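Local coordinates for protein ubiquitin-like-specific protease 2 (Saccharomyces cerevisiae, PDB 5LNB) that cleaves the small modifier SUMO from proteins as a cysteine protease of the Ulp1 (C48) family, represented here by the piece that carries its catalytic domain, at residues V49-L54 against Y121-C126; K86-S89 against D93-S96; F27-S32 against I71-V76; E63-K68 against K225-P230; L23-N28 against K273-N278. All blocks are in the same frame, centred on the assembly; numbering follows the deposited sequence.

Interaction 1: V49-L54 against Y121-C126; sequences VNDSIL and YHWFSC. With ACT (acetate ion), chain B.
The turn at Val49 that leads into helix 51-67 lies beside strand 122-129, with the CA atoms of Val49 and Trp123, the nearest pair, 8.5 Å apart. The long indole side chain of Trp123 spans that distance. Its CG sits anti to the carbonyl carbon (chi1 -79°), and the ring reaches across to the start of the helix. There NE1 donates to Val49 O at 2.7 Å with an N-H...O angle of 151°, the donor lying in the carbonyl plane, so the one polar atom of a buried indole is satisfied. Leu54 covers a face: its CD1 stands 3.6 Å from the centroid of the six-membered ring, 13° off the normal, a CH-pi contact, while its CD2 lies 3.7 Å from CZ3 of Trp123. Asp51 crosses at about a right angle, its OD1 3.3 Å from Trp123 CZ2; the same oxygen has weak hydrogen bonds to Ser81 and Asn118. Asn50 is the N-cap, its OD1 accepting from Ile53 N at 3.0 Å. An acetate ion, probably from the crystallisation liquor, lies over a face of the Tyr121 ring. Next to Trp123, His122 bonds Asp165 and touches Cys215, an arrangement consistent with the Cys-His-Asp triad of C48 proteases, so this anchor lies right beside the probable active site.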
# COMPACT_ATOMS: atom_id res chain seq x y z
N VAL A 49 4.98 6.96 -10.92
CA VAL A 49 4.19 5.73 -10.91
C VAL A 49 2.73 6.10 -10.70
O VAL A 49 2.37 6.69 -9.68
CB VAL A 49 4.68 4.78 -9.81
CG1 VAL A 49 3.78 3.58 -9.72
CG2 VAL A 49 6.12 4.34 -10.08
N ASN A 50 1.87 5.76 -11.67
CA ASN A 50 0.47 6.16 -11.56
C ASN A 50 -0.32 5.25 -10.61
O ASN A 50 0.17 4.22 -10.14
CB ASN A 50 -0.19 6.19 -12.94
CG ASN A 50 -0.13 4.85 -13.66
OD1 ASN A 50 -0.62 3.84 -13.15
ND2 ASN A 50 0.48 4.84 -14.83
N ASP A 51 -1.56 5.66 -10.32
CA ASP A 51 -2.39 4.95 -9.35
C ASP A 51 -2.67 3.51 -9.79
O ASP A 51 -2.77 2.61 -8.94
CB ASP A 51 -3.72 5.68 -9.16
CG ASP A 51 -3.54 7.12 -8.76
OD1 ASP A 51 -2.81 7.38 -7.78
OD2 ASP A 51 -4.11 8.00 -9.42
N SER A 52 -2.84 3.29 -11.09
CA SER A 52 -3.17 1.96 -11.58
C SER A 52 -2.07 0.97 -11.24
O SER A 52 -2.33 -0.13 -10.72
CB SER A 52 -3.40 1.98 -13.09
OG SER A 52 -4.47 2.85 -13.40
N ILE A 53 -0.83 1.34 -11.54
CA ILE A 53 0.30 0.46 -11.27
C ILE A 53 0.44 0.23 -9.77
O ILE A 53 0.60 -0.90 -9.31
CB ILE A 53 1.59 1.05 -11.87
CG1 ILE A 53 1.53 1.06 -13.40
CG2 ILE A 53 2.78 0.28 -11.37
CD1 ILE A 53 1.33 -0.31 -14.02
N LEU A 54 0.39 1.30 -8.99
CA LEU A 54 0.61 1.16 -7.56
C LEU A 54 -0.50 0.36 -6.90
O LEU A 54 -0.23 -0.54 -6.10
CB LEU A 54 0.76 2.53 -6.91
CG LEU A 54 1.24 2.39 -5.47
CD1 LEU A 54 2.32 3.39 -5.22
CD2 LEU A 54 0.07 2.56 -4.50
N TYR A 121 2.22 14.37 -6.38
CA TYR A 121 3.15 13.49 -7.09
C TYR A 121 4.19 12.87 -6.17
O TYR A 121 5.18 12.31 -6.67
CB TYR A 121 3.83 14.23 -8.24
CG TYR A 121 2.88 14.50 -9.38
CD1 TYR A 121 2.68 13.56 -10.38
CD2 TYR A 121 2.16 15.69 -9.43
CE1 TYR A 121 1.80 13.80 -11.42
CE2 TYR A 121 1.28 15.94 -10.47
CZ TYR A 121 1.10 14.98 -11.47
OH TYR A 121 0.21 15.22 -12.50
N HIS A 122 4.00 12.94 -4.86
CA HIS A 122 4.87 12.30 -3.89
C HIS A 122 4.11 11.14 -3.27
O HIS A 122 3.10 11.34 -2.59
CB HIS A 122 5.30 13.30 -2.81
CG HIS A 122 6.09 12.69 -1.69
ND1 HIS A 122 6.36 13.37 -0.51
CD2 HIS A 122 6.70 11.48 -1.57
CE1 HIS A 122 7.08 12.59 0.28
NE2 HIS A 122 7.30 11.45 -0.34
N TRP A 123 4.61 9.92 -3.51
CA TRP A 123 4.06 8.71 -2.91
C TRP A 123 4.74 8.40 -1.59
O TRP A 123 5.97 8.42 -1.49
CB TRP A 123 4.25 7.51 -3.84
CG TRP A 123 3.29 7.37 -4.99
CD1 TRP A 123 3.57 7.56 -6.32
CD2 TRP A 123 1.92 6.95 -4.93
NE1 TRP A 123 2.45 7.32 -7.08
CE2 TRP A 123 1.42 6.93 -6.25
CE3 TRP A 123 1.06 6.61 -3.87
CZ2 TRP A 123 0.11 6.58 -6.55
CZ3 TRP A 123 -0.25 6.26 -4.17
CH2 TRP A 123 -0.71 6.25 -5.50
N PHE A 124 3.94 8.09 -0.57
CA PHE A 124 4.42 7.37 0.60
C PHE A 124 3.23 6.56 1.12
O PHE A 124 2.18 6.50 0.48
CB PHE A 124 5.06 8.32 1.63
CG PHE A 124 4.11 9.33 2.23
CD1 PHE A 124 3.48 9.07 3.45
CD2 PHE A 124 3.87 10.54 1.61
CE1 PHE A 124 2.62 10.00 4.02
CE2 PHE A 124 3.00 11.48 2.17
CZ PHE A 124 2.37 11.21 3.37
N SER A 125 3.39 5.91 2.27
CA SER A 125 2.35 5.00 2.72
C SER A 125 2.36 4.85 4.23
O SER A 125 3.37 5.12 4.90
CB SER A 125 2.52 3.63 2.05
OG SER A 125 1.50 2.72 2.43
N CYS A 126 1.24 4.41 4.78
CA CYS A 126 1.22 4.01 6.18
C CYS A 126 0.45 2.70 6.32
O CYS A 126 -0.27 2.28 5.41
CB CYS A 126 0.62 5.10 7.07
SG CYS A 126 -1.10 5.37 6.82
C ACT B . -1.59 13.15 -8.61
O ACT B . -0.67 13.58 -7.86
OXT ACT B . -2.26 12.17 -8.21
CH3 ACT B . -1.89 13.77 -9.94

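Interaction 2: K86-S89 against D93-S96; sequences KLIS and DYYS
A short turn between two helices, 82-87 and the weakly bonded 94-98, brings Leu87 and Tyr94 together, their CA atoms 5.3 Å apart. The Tyr94 ring turns an edge toward the preceding helix: Leu87 O lies in the ring plane, 3.2 Å from Tyr94 CD1, where it faces the slightly positive ring hydrogens. The hydrogen bond of that oxygen comes from Asn97 ND2. Leu87, its CG anti to the backbone N (chi1 -179°), crosses at about a right angle and brings CD1 to 3.7 Å from Tyr94 CB, a fit for a compact branched side chain. Ile88, just past the helix, sets CG2 4.1 Å from Tyr94 CE1, and both residues also lean on Pro177 of helix 172-190. Replacing Tyr94 by an alanine would probably open a gap beside Ile88 and Pro177 and leave the Leu87 carbonyl without its aromatic edge. Asp93 is the N-cap, its OD1 accepting from Ser96 N at 3.1 Å, the usual role of aspartate at a helix start.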
# COMPACT_ATOMS: atom_id res chain seq x y z
N LYS A 86 -9.72 11.08 -1.32
CA LYS A 86 -11.12 11.40 -1.04
C LYS A 86 -11.25 11.94 0.38
O LYS A 86 -11.95 12.94 0.60
CB LYS A 86 -11.99 10.16 -1.24
CG LYS A 86 -13.49 10.40 -1.12
CD LYS A 86 -14.02 11.23 -2.29
CE LYS A 86 -15.53 11.31 -2.27
NZ LYS A 86 -16.01 12.47 -3.05
N LEU A 87 -10.56 11.31 1.33
CA LEU A 87 -10.62 11.71 2.73
C LEU A 87 -10.41 13.22 2.90
O LEU A 87 -11.18 13.88 3.60
CB LEU A 87 -9.58 10.93 3.53
CG LEU A 87 -9.51 11.19 5.03
CD1 LEU A 87 -10.86 10.89 5.68
CD2 LEU A 87 -8.40 10.35 5.65
N ILE A 88 -9.37 13.77 2.28
CA ILE A 88 -8.98 15.16 2.45
C ILE A 88 -9.55 16.06 1.36
O ILE A 88 -9.17 17.24 1.28
CB ILE A 88 -7.45 15.32 2.50
CG1 ILE A 88 -6.85 14.99 1.12
CG2 ILE A 88 -6.84 14.42 3.56
CD1 ILE A 88 -5.45 15.56 0.89
N SER A 89 -10.43 15.54 0.50
CA SER A 89 -10.93 16.35 -0.60
C SER A 89 -11.66 17.59 -0.10
O SER A 89 -11.59 18.65 -0.72
CB SER A 89 -11.84 15.53 -1.50
OG SER A 89 -13.05 15.21 -0.83
N ASP A 93 -14.93 18.30 6.84
CA ASP A 93 -15.57 17.11 7.39
C ASP A 93 -14.97 15.85 6.78
O ASP A 93 -15.55 15.26 5.86
CB ASP A 93 -17.08 17.18 7.14
CG ASP A 93 -17.85 16.08 7.86
OD1 ASP A 93 -17.24 15.08 8.29
OD2 ASP A 93 -19.08 16.22 7.99
N TYR A 94 -13.80 15.44 7.27
CA TYR A 94 -13.10 14.32 6.66
C TYR A 94 -13.99 13.09 6.55
O TYR A 94 -14.02 12.43 5.52
CB TYR A 94 -11.84 14.00 7.48
CG TYR A 94 -10.77 15.05 7.41
CD1 TYR A 94 -10.32 15.55 6.19
CD2 TYR A 94 -10.20 15.57 8.57
CE1 TYR A 94 -9.33 16.52 6.13
CE2 TYR A 94 -9.21 16.55 8.52
CZ TYR A 94 -8.78 17.01 7.29
OH TYR A 94 -7.80 17.97 7.24
N TYR A 95 -14.72 12.78 7.62
CA TYR A 95 -15.42 11.51 7.65
C TYR A 95 -16.56 11.48 6.64
O TYR A 95 -16.74 10.49 5.92
CB TYR A 95 -15.93 11.21 9.06
CG TYR A 95 -16.38 9.79 9.21
CD1 TYR A 95 -15.47 8.75 9.08
CD2 TYR A 95 -17.71 9.48 9.45
CE1 TYR A 95 -15.88 7.43 9.19
CE2 TYR A 95 -18.12 8.17 9.56
CZ TYR A 95 -17.20 7.15 9.44
OH TYR A 95 -17.63 5.85 9.55
N SER A 96 -17.34 12.56 6.55
CA SER A 96 -18.41 12.63 5.56
C SER A 96 -17.91 12.32 4.16
O SER A 96 -18.67 11.81 3.33
CB SER A 96 -19.07 14.00 5.58
OG SER A 96 -19.77 14.20 6.79

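Interaction 3: F27-S32 against I71-V76; sequences FNDGSS and IKREQV
The guanidinium of Arg73 meets the methylenes of Asn28 and Asp29 obliquely, and its plane is turned 37° from the Asp29 carboxylate. It is the tip of a hairpin that it reaches: Phe27 to Gly30 form a type I turn with a G1 bulge, joining strands 23-26 and 32-35. NH1 of Arg73 comes 3.6 Å from Asp29 CB and NH2 3.9 Å from Asn28 CB, so its nitrogens rest on CB methylenes, not on polar ends. Asp29 OD2 stays 4.2 Å from Arg73 NH1, opposite charges beyond a salt bridge; their ion-pair mates are Lys59 for Asp29 and Glu63 for Arg73, both on helix 51-67. A long arginine suits this span: its chain starts out extended (chi1 -178°) and bends at chi3 (-60°), bringing the guanidinium to the hairpin tip. Gly30 suits its place, since a side chain would strike the preceding carbonyl. Asp29 braces the hairpin through an Asx turn: its OD1, approached from above the carboxylate plane, accepts from Ser31 N at 3.0 Å.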
# COMPACT_ATOMS: atom_id res chain seq x y z
N PHE A 27 -8.03 -11.60 -9.11
CA PHE A 27 -7.53 -12.06 -7.82
C PHE A 27 -8.52 -13.02 -7.16
O PHE A 27 -9.68 -13.12 -7.54
CB PHE A 27 -7.24 -10.88 -6.90
CG PHE A 27 -6.05 -10.06 -7.32
CD1 PHE A 27 -4.77 -10.57 -7.18
CD2 PHE A 27 -6.21 -8.80 -7.84
CE1 PHE A 27 -3.68 -9.82 -7.55
CE2 PHE A 27 -5.12 -8.05 -8.23
CZ PHE A 27 -3.85 -8.56 -8.08
N ASN A 28 -8.03 -13.73 -6.13
CA ASN A 28 -8.81 -14.80 -5.52
C ASN A 28 -10.02 -14.28 -4.74
O ASN A 28 -10.91 -15.07 -4.42
CB ASN A 28 -7.94 -15.65 -4.60
CG ASN A 28 -6.88 -16.44 -5.35
OD1 ASN A 28 -5.70 -16.39 -5.03
ND2 ASN A 28 -7.32 -17.18 -6.37
N ASP A 29 -10.06 -12.99 -4.42
CA ASP A 29 -11.25 -12.41 -3.80
C ASP A 29 -12.29 -11.97 -4.84
O ASP A 29 -13.22 -11.23 -4.49
CB ASP A 29 -10.87 -11.24 -2.90
CG ASP A 29 -10.25 -10.08 -3.67
OD1 ASP A 29 -10.06 -10.22 -4.90
OD2 ASP A 29 -9.97 -9.03 -3.05
N GLY A 30 -12.14 -12.39 -6.10
CA GLY A 30 -13.05 -12.00 -7.16
C GLY A 30 -12.81 -10.64 -7.79
O GLY A 30 -13.49 -10.31 -8.77
N SER A 31 -11.89 -9.83 -7.27
CA SER A 31 -11.64 -8.51 -7.84
C SER A 31 -10.81 -8.61 -9.11
O SER A 31 -9.97 -9.50 -9.28
CB SER A 31 -10.95 -7.60 -6.82
OG SER A 31 -9.77 -8.20 -6.32
N SER A 32 -11.04 -7.66 -10.01
CA SER A 32 -10.45 -7.68 -11.34
C SER A 32 -9.77 -6.34 -11.62
O SER A 32 -10.33 -5.28 -11.32
CB SER A 32 -11.52 -7.97 -12.40
OG SER A 32 -10.95 -8.10 -13.69
N ILE A 71 -0.08 -14.30 6.17
CA ILE A 71 -1.17 -13.66 6.90
C ILE A 71 -2.47 -14.33 6.46
O ILE A 71 -2.52 -15.04 5.45
CB ILE A 71 -1.23 -12.14 6.64
CG1 ILE A 71 -1.45 -11.87 5.14
CG2 ILE A 71 0.07 -11.47 7.11
CD1 ILE A 71 -2.02 -10.52 4.83
N LYS A 72 -3.52 -14.09 7.23
CA LYS A 72 -4.86 -14.52 6.86
C LYS A 72 -5.59 -13.36 6.20
O LYS A 72 -5.34 -12.19 6.51
CB LYS A 72 -5.65 -15.01 8.07
CG LYS A 72 -4.94 -16.07 8.90
CD LYS A 72 -5.79 -16.47 10.09
CE LYS A 72 -5.03 -17.34 11.07
NZ LYS A 72 -4.09 -16.54 11.93
N ARG A 73 -6.49 -13.69 5.27
CA ARG A 73 -7.22 -12.66 4.54
C ARG A 73 -7.91 -11.68 5.48
O ARG A 73 -7.91 -10.47 5.24
CB ARG A 73 -8.24 -13.31 3.60
CG ARG A 73 -9.02 -12.30 2.76
CD ARG A 73 -9.85 -12.94 1.67
NE ARG A 73 -9.04 -13.70 0.73
CZ ARG A 73 -8.34 -13.16 -0.27
NH1 ARG A 73 -8.34 -11.85 -0.46
NH2 ARG A 73 -7.62 -13.95 -1.07
N GLU A 74 -8.53 -12.19 6.55
CA GLU A 74 -9.31 -11.34 7.44
C GLU A 74 -8.45 -10.41 8.30
O GLU A 74 -9.02 -9.57 9.00
CB GLU A 74 -10.19 -12.20 8.33
CG GLU A 74 -9.44 -13.25 9.14
CD GLU A 74 -9.53 -14.66 8.54
OE1 GLU A 74 -9.34 -14.84 7.30
OE2 GLU A 74 -9.79 -15.60 9.33
N GLN A 75 -7.12 -10.52 8.27
CA GLN A 75 -6.25 -9.68 9.08
C GLN A 75 -5.86 -8.37 8.42
O GLN A 75 -5.33 -7.49 9.10
CB GLN A 75 -4.98 -10.44 9.46
CG GLN A 75 -5.22 -11.69 10.28
CD GLN A 75 -3.93 -12.46 10.56
OE1 GLN A 75 -2.99 -12.43 9.77
NE2 GLN A 75 -3.89 -13.13 11.70
N VAL A 76 -6.11 -8.21 7.11
CA VAL A 76 -5.58 -7.09 6.34
C VAL A 76 -6.72 -6.41 5.58
O VAL A 76 -7.57 -7.09 4.99
CB VAL A 76 -4.48 -7.56 5.36
CG1 VAL A 76 -5.05 -8.57 4.37
CG2 VAL A 76 -3.85 -6.38 4.62

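Interaction 4: E63-K68 against K225-P230; sequences ESSIEK and KFFENP
Ser65 OG donates to Phe227 O at 2.9 Å, in the carbonyl plane and on a lone pair of the oxygen. The bond ties the last turns of two helices, 51-67 and 215-228, which pack closely in the papain-like fold of the protease; the second begins at Cys215. Their backbones come within 5.9 Å, measured between the CA atoms of Ser65 and Phe227, and a residue as small as serine permits this. Its hydroxyl swings to the position anti to the backbone N (chi1 173°), which carries OG across to the other helix. CB packs alongside, 3.8 Å from Phe227 CB, while OG sits near the plane of the Phe227 ring at its edge. Ile70 and Ile71 also touch Ser65, so apolar side chains border the polar pair. An alanine here has no hydroxyl, and the buried Phe227 carbonyl would probably be left without its partner on the facing helix, with a methyl-to-methylene contact remaining at this point. Phe227 suits the other side because its ring leads away from the serine into the core, against Val76 and Val114 of the sheet. Outside this core, Lys68 NZ reaches back to Ser64 OG at 2.8 Å. Within helix 215-228, CD1 of Phe226 lies 3.5 Å above the plane of the Phe227 ring, over its centre.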
# COMPACT_ATOMS: atom_id res chain seq x y z
N GLU A 63 -1.93 -10.17 -1.76
CA GLU A 63 -2.53 -11.44 -2.10
C GLU A 63 -1.50 -12.56 -2.10
O GLU A 63 -1.79 -13.69 -1.68
CB GLU A 63 -3.22 -11.34 -3.47
CG GLU A 63 -4.46 -10.47 -3.45
CD GLU A 63 -5.65 -11.17 -2.78
OE1 GLU A 63 -5.76 -12.41 -2.90
OE2 GLU A 63 -6.46 -10.47 -2.12
N SER A 64 -0.29 -12.27 -2.57
CA SER A 64 0.78 -13.26 -2.51
C SER A 64 1.05 -13.66 -1.07
O SER A 64 1.21 -14.85 -0.76
CB SER A 64 2.05 -12.70 -3.16
OG SER A 64 3.18 -13.47 -2.82
N SER A 65 1.08 -12.67 -0.17
CA SER A 65 1.26 -12.94 1.25
C SER A 65 0.13 -13.81 1.80
O SER A 65 0.36 -14.70 2.63
CB SER A 65 1.35 -11.62 2.02
OG SER A 65 1.37 -11.84 3.42
N ILE A 66 -1.10 -13.56 1.34
CA ILE A 66 -2.22 -14.39 1.78
C ILE A 66 -2.09 -15.81 1.22
O ILE A 66 -2.34 -16.79 1.93
CB ILE A 66 -3.56 -13.74 1.40
CG1 ILE A 66 -3.76 -12.44 2.21
CG2 ILE A 66 -4.73 -14.74 1.58
CD1 ILE A 66 -4.89 -11.57 1.75
N GLU A 67 -1.68 -15.93 -0.05
CA GLU A 67 -1.53 -17.25 -0.66
C GLU A 67 -0.52 -18.10 0.11
O GLU A 67 -0.70 -19.32 0.25
CB GLU A 67 -1.08 -17.14 -2.12
CG GLU A 67 -2.03 -16.42 -3.05
CD GLU A 67 -1.43 -16.22 -4.45
OE1 GLU A 67 -1.43 -15.07 -4.96
OE2 GLU A 67 -0.95 -17.22 -5.03
N LYS A 68 0.56 -17.49 0.58
CA LYS A 68 1.59 -18.22 1.29
C LYS A 68 1.26 -18.47 2.75
O LYS A 68 2.09 -19.03 3.48
CB LYS A 68 2.93 -17.48 1.18
CG LYS A 68 3.41 -17.27 -0.25
CD LYS A 68 4.83 -16.75 -0.27
CE LYS A 68 5.41 -16.75 -1.68
NZ LYS A 68 4.74 -15.76 -2.56
N LYS A 225 7.81 -5.88 1.19
CA LYS A 225 8.69 -6.40 2.23
C LYS A 225 7.93 -6.60 3.53
O LYS A 225 8.09 -7.63 4.21
CB LYS A 225 9.88 -5.47 2.43
CG LYS A 225 10.80 -5.88 3.58
CD LYS A 225 11.45 -7.23 3.34
CE LYS A 225 12.19 -7.26 2.01
NZ LYS A 225 13.07 -8.46 1.87
N PHE A 226 7.10 -5.63 3.91
CA PHE A 226 6.33 -5.75 5.15
C PHE A 226 5.55 -7.07 5.19
O PHE A 226 5.55 -7.77 6.20
CB PHE A 226 5.39 -4.55 5.31
CG PHE A 226 4.55 -4.59 6.56
CD1 PHE A 226 3.35 -5.30 6.59
CD2 PHE A 226 4.96 -3.91 7.70
CE1 PHE A 226 2.57 -5.34 7.74
CE2 PHE A 226 4.19 -3.94 8.86
CZ PHE A 226 2.99 -4.66 8.89
N PHE A 227 4.90 -7.43 4.08
CA PHE A 227 4.02 -8.59 4.07
C PHE A 227 4.72 -9.90 3.73
O PHE A 227 4.07 -10.94 3.72
CB PHE A 227 2.85 -8.34 3.14
CG PHE A 227 1.81 -7.45 3.73
CD1 PHE A 227 0.88 -7.96 4.63
CD2 PHE A 227 1.78 -6.10 3.43
CE1 PHE A 227 -0.07 -7.14 5.20
CE2 PHE A 227 0.84 -5.28 4.00
CZ PHE A 227 -0.09 -5.79 4.89
N GLU A 228 6.03 -9.88 3.49
CA GLU A 228 6.76 -11.13 3.58
C GLU A 228 6.93 -11.58 5.03
O GLU A 228 7.10 -12.77 5.28
CB GLU A 228 8.11 -11.00 2.87
CG GLU A 228 7.93 -10.70 1.39
CD GLU A 228 9.24 -10.46 0.63
OE1 GLU A 228 10.25 -10.07 1.26
OE2 GLU A 228 9.23 -10.68 -0.61
N ASN A 229 6.87 -10.64 6.00
CA ASN A 229 6.93 -10.98 7.43
C ASN A 229 6.55 -9.76 8.26
O ASN A 229 7.42 -8.98 8.67
CB ASN A 229 8.32 -11.50 7.82
CG ASN A 229 8.35 -12.06 9.24
OD1 ASN A 229 7.58 -11.65 10.10
ND2 ASN A 229 9.26 -12.99 9.48
N PRO A 230 5.26 -9.56 8.54
CA PRO A 230 4.83 -8.34 9.23
C PRO A 230 5.35 -8.22 10.66
O PRO A 230 5.84 -7.16 11.05
CB PRO A 230 3.30 -8.44 9.19
CG PRO A 230 3.03 -9.29 7.98
CD PRO A 230 4.12 -10.31 7.98

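Interaction 5: L23-N28 against K273-N278; sequences LCYKFN and KLLQLN
Leu23 opens strand 23-26 against helix 264-285: its CD1 lies 3.7 Å from Leu275 O and its CD2 3.9 Å from Leu275 CB. Leu23 CB also comes within 4.4 Å of Gln276 CG, the aliphatic part of a side chain whose NE2 bonds Pro21 O. Cys24 makes no contact with 273-278 but touches Tyr279 further along the helix. Two residues along from Leu23, Tyr25 points toward the helix, CG anti to the backbone N (chi1 -164°), and its ring meets the same leucine obliquely, CE2 3.7 Å from Leu275 CD2. Leu275 therefore fits between two strand side chains, Leu23 at its base and Tyr25 at its branched end, and it also touches Phe56 and Phe60 of helix 51-67. Beyond the strand, Phe27 takes Tyr25 CD1 over its ring, offset toward the rim, in an edge-to-face pair. Strand and helix axes pass 8.1 Å apart at 87°. No hydrogen bond spans the two segments, and the apolar fit is that of a two-stranded hairpin laid across a long helix.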
# COMPACT_ATOMS: atom_id res chain seq x y z
N LEU A 23 -3.62 -6.00 -19.85
CA LEU A 23 -3.70 -7.07 -18.87
C LEU A 23 -4.99 -6.97 -18.07
O LEU A 23 -5.33 -5.90 -17.55
CB LEU A 23 -2.50 -7.02 -17.93
CG LEU A 23 -2.57 -7.91 -16.69
CD1 LEU A 23 -2.71 -9.38 -17.08
CD2 LEU A 23 -1.36 -7.67 -15.81
N CYS A 24 -5.71 -8.08 -17.99
CA CYS A 24 -6.88 -8.20 -17.13
C CYS A 24 -6.57 -9.30 -16.12
O CYS A 24 -6.45 -10.47 -16.48
CB CYS A 24 -8.12 -8.52 -17.95
SG CYS A 24 -9.62 -8.49 -16.99
N TYR A 25 -6.41 -8.93 -14.85
CA TYR A 25 -5.97 -9.87 -13.83
C TYR A 25 -7.07 -10.06 -12.79
O TYR A 25 -7.65 -9.09 -12.30
CB TYR A 25 -4.68 -9.38 -13.17
CG TYR A 25 -3.97 -10.47 -12.41
CD1 TYR A 25 -4.16 -10.62 -11.03
CD2 TYR A 25 -3.14 -11.36 -13.06
CE1 TYR A 25 -3.52 -11.63 -10.33
CE2 TYR A 25 -2.50 -12.36 -12.37
CZ TYR A 25 -2.68 -12.49 -11.01
OH TYR A 25 -2.03 -13.51 -10.36
N LYS A 26 -7.33 -11.32 -12.45
CA LYS A 26 -8.39 -11.72 -11.52
C LYS A 26 -7.76 -12.26 -10.24
O LYS A 26 -7.05 -13.27 -10.28
CB LYS A 26 -9.28 -12.78 -12.16
CG LYS A 26 -8.49 -13.82 -12.98
CD LYS A 26 -9.38 -14.96 -13.50
CE LYS A 26 -8.62 -15.92 -14.43
NZ LYS A 26 -8.41 -15.40 -15.81
N PHE A 27 -8.03 -11.60 -9.11
CA PHE A 27 -7.53 -12.06 -7.82
C PHE A 27 -8.52 -13.02 -7.16
O PHE A 27 -9.68 -13.12 -7.54
CB PHE A 27 -7.24 -10.88 -6.90
CG PHE A 27 -6.05 -10.06 -7.32
CD1 PHE A 27 -4.77 -10.57 -7.18
CD2 PHE A 27 -6.21 -8.80 -7.84
CE1 PHE A 27 -3.68 -9.82 -7.55
CE2 PHE A 27 -5.12 -8.05 -8.23
CZ PHE A 27 -3.85 -8.56 -8.08
N ASN A 28 -8.03 -13.73 -6.13
CA ASN A 28 -8.81 -14.80 -5.52
C ASN A 28 -10.02 -14.28 -4.74
O ASN A 28 -10.91 -15.07 -4.42
CB ASN A 28 -7.94 -15.65 -4.60
CG ASN A 28 -6.88 -16.44 -5.35
OD1 ASN A 28 -5.70 -16.39 -5.03
ND2 ASN A 28 -7.32 -17.18 -6.37
N LYS A 273 4.72 -7.67 -17.59
CA LYS A 273 4.89 -8.23 -18.92
C LYS A 273 4.61 -9.73 -18.92
O LYS A 273 3.91 -10.25 -19.80
CB LYS A 273 6.30 -7.94 -19.43
CG LYS A 273 6.49 -8.28 -20.91
CD LYS A 273 5.47 -7.52 -21.75
CE LYS A 273 5.26 -8.16 -23.11
NZ LYS A 273 4.13 -7.50 -23.81
N LEU A 274 5.13 -10.44 -17.92
CA LEU A 274 4.91 -11.88 -17.83
C LEU A 274 3.44 -12.20 -17.59
O LEU A 274 2.88 -13.08 -18.24
CB LEU A 274 5.79 -12.44 -16.71
CG LEU A 274 5.92 -13.95 -16.50
CD1 LEU A 274 5.70 -14.73 -17.79
CD2 LEU A 274 7.31 -14.23 -15.93
N LEU A 275 2.80 -11.48 -16.66
CA LEU A 275 1.37 -11.69 -16.42
C LEU A 275 0.56 -11.46 -17.69
O LEU A 275 -0.45 -12.14 -17.93
CB LEU A 275 0.87 -10.77 -15.30
CG LEU A 275 1.36 -11.07 -13.88
CD1 LEU A 275 0.77 -10.08 -12.89
CD2 LEU A 275 1.03 -12.50 -13.47
N GLN A 276 0.98 -10.50 -18.52
CA GLN A 276 0.28 -10.23 -19.77
C GLN A 276 0.45 -11.38 -20.75
O GLN A 276 -0.51 -11.81 -21.40
CB GLN A 276 0.79 -8.93 -20.38
CG GLN A 276 -0.12 -8.30 -21.39
CD GLN A 276 0.59 -8.01 -22.69
OE1 GLN A 276 1.76 -8.36 -22.86
NE2 GLN A 276 -0.11 -7.38 -23.63
N LEU A 277 1.67 -11.91 -20.85
CA LEU A 277 1.92 -13.00 -21.78
C LEU A 277 1.08 -14.22 -21.42
O LEU A 277 0.54 -14.89 -22.31
CB LEU A 277 3.41 -13.34 -21.80
CG LEU A 277 4.24 -12.26 -22.50
CD1 LEU A 277 5.74 -12.53 -22.37
CD2 LEU A 277 3.84 -12.18 -23.98
N ASN A 278 0.96 -14.53 -20.13
CA ASN A 278 0.09 -15.64 -19.75
C ASN A 278 -1.36 -15.34 -20.09
O ASN A 278 -2.09 -16.21 -20.57
CB ASN A 278 0.26 -15.95 -18.26
CG ASN A 278 1.68 -16.35 -17.92
OD1 ASN A 278 2.43 -16.79 -18.78
ND2 ASN A 278 2.04 -16.21 -16.65

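Interactions 1 and 4 are the buried contacts, both built on helix 51-67: its start meets the sheet at 121-126 and its end meets helix 215-228, centres about 19 Å apart. Each sets a side-chain hydrogen bond to a backbone carbonyl in largely buried surroundings. Interactions 2 and 5 are partly buried and have no hydrogen bond between their segments; their centres lie about 34 Å apart. Interaction 3 is at the surface, where charge matters more. It touches interaction 4 through the salt bridge of Arg73 NH1 to Glu63 OE2 (2.9 Å), and shares Phe27 and Asn28 with interaction 5. The hairpin bears on helix 51-67 through Phe27 and Asp29, on helix 264-285 through Leu23 and Tyr25.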